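Local coordinates for protein transcriptional regulator (Bacillus halodurans, PDB 1Z4E) that is a transcriptional regulator with the GNAT fold and probably transfers acyl groups, though the structure alone does not show its substrate, at the interface of chains A and B. Numbering follows the deposited sequence. Chains: chain A/B, transcriptional regulator.

The interface of chains A and B. Residues chain A 15, 18, 22, 41, 45-46, 48-49, 55, 57, 69, 71; chain B 75-78, 82.
Chain B leaves its strand 65-76 in an extended course through B:Tyr77 (phi -136°, psi 160°) and turns helical at B:Leu78, before the short helix 79-82, which ends at B:Gly82 with positive phi; this segment lies against helices 15-24 and 40-51 and strands 55-62 and 65-76 of chain A. B:Leu78 is the apolar plug, its branched tip packed among apolar side chains. A:Leu57 crosses it obliquely, CD1 lying 3.8 Å from B:Leu78 CG, while A:Leu15, A:Leu22 and the bendable thioether ends of A:Met18 and A:Met69 also pack against it. The polar grip centres on the carbonyl O of B:Pro76, a residue with no backbone N-H to satisfy. A:Gln71, with CG anti to its backbone N (chi1 -171°) and its chain extended, brings NE2 to B:Pro76 O at 2.9 Å, nearly in its own amide plane. A:Asn55 ND2 adds a longer bond of 3.3 Å to B:Pro76 O, arriving on a lone pair. A:Asn55 OD1 in turn accepts from A:Gln71 NE2 at 2.8 Å, the donor lying above the carbonyl plane, so the two amides fix each other's rotation. A:Gln71 OE1 reaches B:Leu78 N through a water, and its amide packs against B:Tyr77 CD1. An alanine in place of A:Gln71 would remove NE2's hydrogen bonds and the water link, and would probably loosen A:Asn55 and the turn of chain B. Small residues permit close approach at the helix: A:Ala45 CB sits 3.5 Å from B:Gly82 CA. A second water joins A:Ser41 O to B:Gly82 O. Repeated by two-fold symmetry, this plug-and-clasp contact helps hold the deposited dimer together, which may be the biological form.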
ATOM      1  N   LEU A  15     -10.522  15.059 -13.900  1.00 18.22           N
ATOM      2  CA  LEU A  15      -9.873  15.606 -12.713  1.00 18.74           C
ATOM      3  C   LEU A  15     -10.718  16.540 -11.869  1.00 19.54           C
ATOM      4  O   LEU A  15     -10.742  16.413 -10.648  1.00 19.55           O
ATOM      5  CB  LEU A  15      -8.565  16.305 -13.090  1.00 18.65           C
ATOM      6  CG  LEU A  15      -7.661  16.648 -11.898  1.00 17.34           C
ATOM      7  CD1 LEU A  15      -7.363  15.389 -11.080  1.00 15.03           C
ATOM      8  CD2 LEU A  15      -6.362  17.262 -12.407  1.00 15.61           C
ATOM      9  N   MET A  18     -13.260  14.489 -10.030  1.00 12.84           N
ATOM     10  CA  MET A  18     -12.644  13.620  -9.024  1.00 14.12           C
ATOM     11  C   MET A  18     -12.267  14.415  -7.769  1.00 14.64           C
ATOM     12  O   MET A  18     -12.540  13.977  -6.649  1.00 13.73           O
ATOM     13  CB  MET A  18     -11.401  12.909  -9.590  1.00  1.94           C
ATOM     14  CG  MET A  18     -11.710  11.799 -10.617  1.00  2.30           C
ATOM     15  SD  MET A  18     -10.269  10.717 -11.004  1.00 10.58           S
ATOM     16  CE  MET A  18      -9.221  11.854 -11.851  1.00 18.80           C
ATOM     17  N   LEU A  22     -13.579  13.988  -3.889  1.00 16.19           N
ATOM     18  CA  LEU A  22     -12.675  13.833  -2.751  1.00 17.49           C
ATOM     19  C   LEU A  22     -12.979  14.852  -1.650  1.00 20.49           C
ATOM     20  O   LEU A  22     -13.056  14.501  -0.470  1.00 19.10           O
ATOM     21  CB  LEU A  22     -11.217  13.992  -3.194  1.00 18.41           C
ATOM     22  CG  LEU A  22     -10.631  12.896  -4.088  1.00 16.77           C
ATOM     23  CD1 LEU A  22      -9.204  13.274  -4.498  1.00 17.48           C
ATOM     24  CD2 LEU A  22     -10.644  11.566  -3.341  1.00 21.81           C
ATOM     25  N   SER A  41      -1.199  21.007  -6.944  1.00 18.91           N
ATOM     26  CA  SER A  41      -0.749  19.797  -6.261  1.00 16.89           C
ATOM     27  C   SER A  41      -1.491  18.566  -6.794  1.00 18.35           C
ATOM     28  O   SER A  41      -0.903  17.493  -6.924  1.00 16.04           O
ATOM     29  CB  SER A  41      -0.966  19.926  -4.750  1.00 21.53           C
ATOM     30  OG  SER A  41      -2.338  20.089  -4.444  1.00 25.40           O
ATOM     31  N   ALA A  45       0.253  15.411  -9.052  1.00 19.05           N
ATOM     32  CA  ALA A  45       0.020  14.030  -8.648  1.00 17.71           C
ATOM     33  C   ALA A  45      -0.593  13.250  -9.808  1.00 18.77           C
ATOM     34  O   ALA A  45      -0.186  12.124 -10.088  1.00 18.52           O
ATOM     35  CB  ALA A  45      -0.909  13.982  -7.423  1.00 15.71           C
ATOM     36  N   PHE A  46      -1.567  13.854 -10.487  1.00 13.68           N
ATOM     37  CA  PHE A  46      -2.217  13.195 -11.615  1.00 13.96           C
ATOM     38  C   PHE A  46      -1.207  12.811 -12.682  1.00 15.02           C
ATOM     39  O   PHE A  46      -1.251  11.703 -13.213  1.00 13.12           O
ATOM     40  CB  PHE A  46      -3.291  14.089 -12.250  1.00 14.54           C
ATOM     41  CG  PHE A  46      -4.054  13.407 -13.352  1.00 19.55           C
ATOM     42  CD1 PHE A  46      -5.142  12.585 -13.059  1.00 19.63           C
ATOM     43  CD2 PHE A  46      -3.637  13.522 -14.680  1.00 16.59           C
ATOM     44  CE1 PHE A  46      -5.805  11.880 -14.069  1.00 21.76           C
ATOM     45  CE2 PHE A  46      -4.294  12.819 -15.699  1.00 13.95           C
ATOM     46  CZ  PHE A  46      -5.378  11.997 -15.393  1.00 23.37           C
ATOM     47  N   GLU A  48       2.048  12.292 -12.353  1.00 16.25           N
ATOM     48  CA  GLU A  48       2.935  11.232 -11.873  1.00 19.04           C
ATOM     49  C   GLU A  48       2.235   9.878 -11.976  1.00 17.49           C
ATOM     50  O   GLU A  48       2.831   8.890 -12.404  1.00 16.56           O
ATOM     51  CB  GLU A  48       3.342  11.495 -10.421  1.00 26.56           C
ATOM     52  CG  GLU A  48       4.138  12.776 -10.227  1.00 26.98           C
ATOM     53  CD  GLU A  48       5.444  12.770 -11.000  1.00 42.51           C
ATOM     54  OE1 GLU A  48       6.292  11.892 -10.731  1.00 45.10           O
ATOM     55  OE2 GLU A  48       5.618  13.644 -11.880  1.00 46.22           O
ATOM     56  N   ILE A  49       0.961   9.847 -11.594  1.00 14.89           N
ATOM     57  CA  ILE A  49       0.169   8.624 -11.651  1.00 14.83           C
ATOM     58  C   ILE A  49       0.018   8.171 -13.104  1.00 15.26           C
ATOM     59  O   ILE A  49       0.198   6.992 -13.428  1.00 16.10           O
ATOM     60  CB  ILE A  49      -1.237   8.864 -11.038  1.00 14.82           C
ATOM     61  CG1 ILE A  49      -1.102   9.104  -9.527  1.00 18.11           C
ATOM     62  CG2 ILE A  49      -2.155   7.681 -11.330  1.00 15.77           C
ATOM     63  CD1 ILE A  49      -2.387   9.575  -8.848  1.00 23.70           C
ATOM     64  N   ASN A  55       0.258   2.330 -11.680  1.00 15.66           N
ATOM     65  CA  ASN A  55      -0.445   3.186 -10.727  1.00 16.14           C
ATOM     66  C   ASN A  55      -1.584   3.784 -11.544  1.00 16.36           C
ATOM     67  O   ASN A  55      -1.340   4.508 -12.504  1.00 15.10           O
ATOM     68  CB  ASN A  55       0.496   4.281 -10.215  1.00 15.22           C
ATOM     69  CG  ASN A  55       0.025   4.891  -8.919  1.00 18.82           C
ATOM     70  OD1 ASN A  55      -0.883   4.368  -8.267  1.00 22.33           O
ATOM     71  ND2 ASN A  55       0.651   5.995  -8.521  1.00 21.04           N
ATOM     72  N   LEU A  57      -5.764   5.537 -11.857  1.00 17.12           N
ATOM     73  CA  LEU A  57      -6.945   6.183 -11.312  1.00 18.71           C
ATOM     74  C   LEU A  57      -8.069   5.630 -12.174  1.00 15.71           C
ATOM     75  O   LEU A  57      -8.027   5.721 -13.409  1.00 17.39           O
ATOM     76  CB  LEU A  57      -6.846   7.704 -11.443  1.00 15.76           C
ATOM     77  CG  LEU A  57      -5.962   8.350 -10.377  1.00 21.81           C
ATOM     78  CD1 LEU A  57      -5.618   9.787 -10.762  1.00 19.33           C
ATOM     79  CD2 LEU A  57      -6.693   8.296  -9.033  1.00 21.16           C
ATOM     80  N   MET A  69     -14.927   6.574  -8.020  1.00 13.63           N
ATOM     81  CA  MET A  69     -13.503   6.593  -8.327  1.00 14.51           C
ATOM     82  C   MET A  69     -12.707   5.786  -7.308  1.00 11.37           C
ATOM     83  O   MET A  69     -13.184   5.498  -6.211  1.00 14.81           O
ATOM     84  CB  MET A  69     -12.980   8.046  -8.315  1.00  6.09           C
ATOM     85  CG  MET A  69     -13.006   8.705  -6.922  1.00  6.03           C
ATOM     86  SD  MET A  69     -12.556  10.494  -6.840  1.00  6.45           S
ATOM     87  CE  MET A  69     -10.788  10.378  -6.946  1.00 10.89           C
ATOM     88  N   GLN A  71      -8.169   4.517  -6.677  1.00 14.62           N
ATOM     89  CA  GLN A  71      -6.827   4.442  -7.225  1.00 16.10           C
ATOM     90  C   GLN A  71      -6.374   3.027  -6.922  1.00 14.64           C
ATOM     91  O   GLN A  71      -6.731   2.467  -5.883  1.00 13.95           O
ATOM     92  CB  GLN A  71      -5.880   5.443  -6.559  1.00 14.59           C
ATOM     93  CG  GLN A  71      -4.526   5.531  -7.278  1.00 18.97           C
ATOM     94  CD  GLN A  71      -3.599   6.587  -6.695  1.00 20.94           C
ATOM     95  OE1 GLN A  71      -4.051   7.585  -6.136  1.00 14.95           O
ATOM     96  NE2 GLN A  71      -2.295   6.384  -6.848  1.00 18.89           N
TER
ATOM     97  N   THR B  75       4.723   6.212  -3.266  1.00 14.88           N
ATOM     98  CA  THR B  75       3.704   6.321  -4.299  1.00 16.27           C
ATOM     99  C   THR B  75       2.929   7.630  -4.274  1.00 15.40           C
ATOM    100  O   THR B  75       2.646   8.172  -3.200  1.00 14.35           O
ATOM    101  CB  THR B  75       2.688   5.166  -4.129  1.00 10.35           C
ATOM    102  OG1 THR B  75       3.389   3.919  -4.100  1.00 14.26           O
ATOM    103  CG2 THR B  75       1.668   5.148  -5.284  1.00 13.83           C
ATOM    104  N   PRO B  76       2.592   8.169  -5.462  1.00 17.96           N
ATOM    105  CA  PRO B  76       1.828   9.419  -5.548  1.00 17.69           C
ATOM    106  C   PRO B  76       0.334   9.085  -5.541  1.00 16.24           C
ATOM    107  O   PRO B  76      -0.085   8.081  -6.126  1.00 15.75           O
ATOM    108  CB  PRO B  76       2.265   9.999  -6.885  1.00 13.45           C
ATOM    109  CG  PRO B  76       2.439   8.757  -7.728  1.00 16.42           C
ATOM    110  CD  PRO B  76       3.164   7.813  -6.778  1.00 14.69           C
ATOM    111  N   TYR B  77      -0.463   9.909  -4.870  1.00 15.62           N
ATOM    112  CA  TYR B  77      -1.911   9.698  -4.811  1.00 17.51           C
ATOM    113  C   TYR B  77      -2.613  11.043  -5.016  1.00 17.91           C
ATOM    114  O   TYR B  77      -2.000  12.098  -4.833  1.00 15.33           O
ATOM    115  CB  TYR B  77      -2.326   9.158  -3.440  1.00 18.31           C
ATOM    116  CG  TYR B  77      -1.725   7.830  -3.045  1.00 21.80           C
ATOM    117  CD1 TYR B  77      -2.406   6.630  -3.276  1.00 17.83           C
ATOM    118  CD2 TYR B  77      -0.484   7.774  -2.417  1.00 20.78           C
ATOM    119  CE1 TYR B  77      -1.854   5.398  -2.879  1.00 21.40           C
ATOM    120  CE2 TYR B  77       0.070   6.564  -2.019  1.00 20.86           C
ATOM    121  CZ  TYR B  77      -0.613   5.385  -2.248  1.00 20.05           C
ATOM    122  OH  TYR B  77      -0.046   4.208  -1.830  1.00 25.28           O
ATOM    123  N   LEU B  78      -3.891  11.002  -5.392  1.00 19.70           N
ATOM    124  CA  LEU B  78      -4.676  12.223  -5.560  1.00 21.69           C
ATOM    125  C   LEU B  78      -5.106  12.752  -4.195  1.00 19.18           C
ATOM    126  O   LEU B  78      -5.209  13.959  -4.000  1.00 16.53           O
ATOM    127  CB  LEU B  78      -5.946  11.968  -6.375  1.00 24.36           C
ATOM    128  CG  LEU B  78      -5.952  12.193  -7.882  1.00 29.05           C
ATOM    129  CD1 LEU B  78      -7.402  12.197  -8.355  1.00 24.86           C
ATOM    130  CD2 LEU B  78      -5.282  13.520  -8.231  1.00 29.36           C
ATOM    131  N   GLY B  82      -2.987  15.551  -3.487  1.00 16.71           N
ATOM    132  CA  GLY B  82      -1.884  15.004  -4.263  1.00 17.59           C
ATOM    133  C   GLY B  82      -0.634  14.650  -3.480  1.00 18.25           C
ATOM    134  O   GLY B  82       0.482  14.821  -3.969  1.00 19.17           O
TER
HETATM  135  O   HOH W   1       1.394  16.719  -5.763  1.00 22.64           O
HETATM  136  O   HOH W   2      -5.960   8.747  -4.488  1.00 27.12           O